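Local coordinates for protein valine-pyruvate aminotransferase (PDB 3G7Q) that transfers the amino group of valine to pyruvate with the help of pyridoxal 5'-phosphate, giving alanine, at residues A[86-91]-A[223-228]. Sequence-based numbering, arbitrary orientation. Where two conformers were deposited one is given.
Sequences VLLRET and GVPFPG
Leu88 and Pro225 mark the nearest backbone approach, 8.5 Å between their CA atoms, where the last turns of helix 77-92 face the loop that follows strand 216-219. In Leu88, CG lies anti to the carbonyl carbon (chi1 -66°). CD1 continues the chain trans to CA, and the other methyl, CD2, is the one that reaches CG of Pro225 at 4.0 Å. The two side chains cross at about a right angle. Leu87 points toward the loop. Its CG stands trans to the backbone N (chi1 177°), and its CD2 comes to 4.3 Å from CE2 of Phe226, obliquely to the ring. The peptide bond before Pro225 is cis, a feature of the turn that presents its ring to the helix. A backbone bond from Gly228 N to Gly223 O, 2.8 Å, closes the turn formed by 223-228. On the helix, Leu87 O takes two bonds from Thr91. Its backbone N gives the usual helical one, and OG1 adds another at 2.6 Å from the opposite face of the carbonyl plane. Around the contact, Leu300 of helix 299-325 touches both Thr91 and Pro225. Met246 of strand 242-247 packs on Pro225 and Phe226, while strand 259-262 supplies Ile262 to Leu88 and Ile260 to Phe226. The contact thus joins helix 77-92 to a loop at the large seven-stranded sheet of this aminotransferase, probably of class I. It is small, with 126 Å² buried, and wholly apolar, so what holds it is probably dispersion and the burial of apolar surface, with nothing directional between the two segments.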
ATOM      1  N   VAL A  86       8.473 -18.974 -12.823  1.00 35.34           N
ATOM      2  CA  VAL A  86       8.271 -20.230 -13.555  1.00 36.89           C
ATOM      3  C   VAL A  86       7.186 -20.074 -14.620  1.00 36.88           C
ATOM      4  O   VAL A  86       7.372 -20.514 -15.756  1.00 35.99           O
ATOM      5  CB  VAL A  86       7.957 -21.412 -12.595  1.00 38.98           C
ATOM      6  CG1 VAL A  86       7.592 -22.652 -13.365  1.00 38.74           C
ATOM      7  CG2 VAL A  86       9.165 -21.699 -11.699  1.00 39.45           C
ATOM      8  N   LEU A  87       6.090 -19.401 -14.282  1.00 36.64           N
ATOM      9  CA  LEU A  87       5.013 -19.178 -15.235  1.00 38.00           C
ATOM     10  C   LEU A  87       5.486 -18.445 -16.484  1.00 37.51           C
ATOM     11  O   LEU A  87       5.182 -18.874 -17.630  1.00 37.23           O
ATOM     12  CB  LEU A  87       3.897 -18.346 -14.606  1.00 38.11           C
ATOM     13  CG  LEU A  87       2.716 -17.943 -15.490  1.00 38.60           C
ATOM     14  CD1 LEU A  87       1.923 -19.186 -15.858  1.00 42.75           C
ATOM     15  CD2 LEU A  87       1.830 -16.906 -14.790  1.00 39.58           C
ATOM     16  N   LEU A  88       6.200 -17.340 -16.282  1.00 34.28           N
ATOM     17  CA  LEU A  88       6.641 -16.516 -17.422  1.00 33.64           C
ATOM     18  C   LEU A  88       7.741 -17.199 -18.224  1.00 34.76           C
ATOM     19  O   LEU A  88       7.755 -17.124 -19.469  1.00 35.59           O
ATOM     20  CB  LEU A  88       7.061 -15.116 -16.959  1.00 34.15           C
ATOM     21  CG  LEU A  88       5.930 -14.249 -16.381  1.00 34.99           C
ATOM     22  CD1 LEU A  88       6.522 -12.953 -15.810  1.00 33.55           C
ATOM     23  CD2 LEU A  88       4.776 -13.949 -17.383  1.00 36.56           C
ATOM     24  N   ARG A  89       8.639 -17.877 -17.528  1.00 33.18           N
ATOM     25  CA  ARG A  89       9.667 -18.668 -18.187  1.00 32.84           C
ATOM     26  C   ARG A  89       9.063 -19.763 -19.075  1.00 36.13           C
ATOM     27  O   ARG A  89       9.434 -19.889 -20.255  1.00 34.62           O
ATOM     28  CB  ARG A  89      10.571 -19.346 -17.167  1.00 34.57           C
ATOM     29  CG  ARG A  89      11.491 -18.428 -16.402  1.00 35.43           C
ATOM     30  CD  ARG A  89      12.150 -19.155 -15.245  1.00 38.51           C
ATOM     31  NE  ARG A  89      13.248 -19.983 -15.669  1.00 39.06           N
ATOM     32  CZ  ARG A  89      14.458 -19.526 -16.000  1.00 44.12           C
ATOM     33  NH1 ARG A  89      14.728 -18.219 -16.004  1.00 41.98           N
ATOM     34  NH2 ARG A  89      15.405 -20.378 -16.376  1.00 46.54           N
ATOM     35  N   GLU A  90       8.126 -20.542 -18.541  0.50 35.42           N
ATOM     36  CA  GLU A  90       7.597 -21.693 -19.298  0.50 38.00           C
ATOM     37  C   GLU A  90       6.515 -21.379 -20.312  0.50 35.92           C
ATOM     38  O   GLU A  90       6.379 -22.110 -21.293  0.50 37.00           O
ATOM     39  CB  GLU A  90       7.110 -22.805 -18.348  0.50 39.29           C
ATOM     40  CG  GLU A  90       8.241 -23.552 -17.653  0.50 45.39           C
ATOM     41  CD  GLU A  90       9.199 -24.230 -18.631  0.50 50.20           C
ATOM     42  OE1 GLU A  90       8.738 -24.986 -19.528  0.50 54.92           O
ATOM     43  OE2 GLU A  90      10.421 -24.000 -18.493  0.50 53.07           O
ATOM     44  N   THR A  91       5.757 -20.314 -20.102  1.00 33.86           N
ATOM     45  CA  THR A  91       4.678 -19.972 -21.029  1.00 37.10           C
ATOM     46  C   THR A  91       5.136 -19.070 -22.176  1.00 37.07           C
ATOM     47  O   THR A  91       4.653 -19.220 -23.300  1.00 36.54           O
ATOM     48  CB  THR A  91       3.472 -19.329 -20.297  1.00 38.60           C
ATOM     49  OG1 THR A  91       3.832 -18.065 -19.751  1.00 46.67           O
ATOM     50  CG2 THR A  91       2.964 -20.241 -19.169  1.00 39.15           C
ATOM     51  N   GLY A 223      -3.455  -6.782 -20.081  1.00 32.98           N
ATOM     52  CA  GLY A 223      -2.940  -7.635 -21.129  1.00 33.35           C
ATOM     53  C   GLY A 223      -2.679  -9.097 -20.789  1.00 35.26           C
ATOM     54  O   GLY A 223      -3.212  -9.643 -19.835  1.00 32.02           O
ATOM     55  N   VAL A 224      -1.884  -9.707 -21.651  1.00 36.23           N
ATOM     56  CA  VAL A 224      -1.508 -11.107 -21.613  1.00 34.99           C
ATOM     57  C   VAL A 224      -0.279 -11.262 -20.748  1.00 32.64           C
ATOM     58  O   VAL A 224       0.598 -10.423 -20.807  1.00 33.68           O
ATOM     59  CB  VAL A 224      -1.218 -11.548 -23.087  1.00 39.28           C
ATOM     60  CG1 VAL A 224      -0.278 -12.689 -23.160  1.00 40.95           C
ATOM     61  CG2 VAL A 224      -2.538 -11.794 -23.818  1.00 38.32           C
ATOM     62  N   PRO A 225      -0.140 -12.387 -20.034  1.00 31.78           N
ATOM     63  CA  PRO A 225      -0.972 -13.573 -19.956  1.00 33.45           C
ATOM     64  C   PRO A 225      -2.206 -13.478 -19.052  1.00 32.84           C
ATOM     65  O   PRO A 225      -3.062 -14.336 -19.154  1.00 34.26           O
ATOM     66  CB  PRO A 225       0.004 -14.646 -19.427  1.00 35.19           C
ATOM     67  CG  PRO A 225       0.986 -13.880 -18.662  1.00 35.83           C
ATOM     68  CD  PRO A 225       1.140 -12.579 -19.335  1.00 31.91           C
ATOM     69  N   PHE A 226      -2.280 -12.468 -18.181  1.00 31.94           N
ATOM     70  CA  PHE A 226      -3.464 -12.244 -17.341  1.00 31.27           C
ATOM     71  C   PHE A 226      -3.600 -10.748 -17.098  1.00 31.65           C
ATOM     72  O   PHE A 226      -2.607 -10.081 -16.867  1.00 33.07           O
ATOM     73  CB  PHE A 226      -3.386 -13.007 -16.012  1.00 33.19           C
ATOM     74  CG  PHE A 226      -2.204 -12.652 -15.175  1.00 32.93           C
ATOM     75  CD1 PHE A 226      -2.269 -11.617 -14.268  1.00 33.04           C
ATOM     76  CD2 PHE A 226      -1.018 -13.359 -15.309  1.00 36.42           C
ATOM     77  CE1 PHE A 226      -1.157 -11.271 -13.512  1.00 34.40           C
ATOM     78  CE2 PHE A 226       0.067 -13.028 -14.556  1.00 36.32           C
ATOM     79  CZ  PHE A 226       0.001 -11.991 -13.668  1.00 33.67           C
ATOM     80  N   PRO A 227      -4.831 -10.217 -17.091  1.00 30.72           N
ATOM     81  CA  PRO A 227      -6.123 -10.899 -17.247  1.00 31.89           C
ATOM     82  C   PRO A 227      -6.576 -11.192 -18.666  1.00 32.39           C
ATOM     83  O   PRO A 227      -7.619 -11.821 -18.859  1.00 34.44           O
ATOM     84  CB  PRO A 227      -7.079  -9.923 -16.568  1.00 32.60           C
ATOM     85  CG  PRO A 227      -6.514  -8.598 -16.941  1.00 35.21           C
ATOM     86  CD  PRO A 227      -5.017  -8.777 -16.830  1.00 32.78           C
ATOM     87  N   GLY A 228      -5.808 -10.784 -19.661  1.00 31.77           N
ATOM     88  CA  GLY A 228      -6.130 -11.130 -21.043  1.00 33.55           C
ATOM     89  C   GLY A 228      -7.302 -10.399 -21.659  1.00 33.01           C
ATOM     90  O   GLY A 228      -7.916 -10.895 -22.582  1.00 34.30           O
TER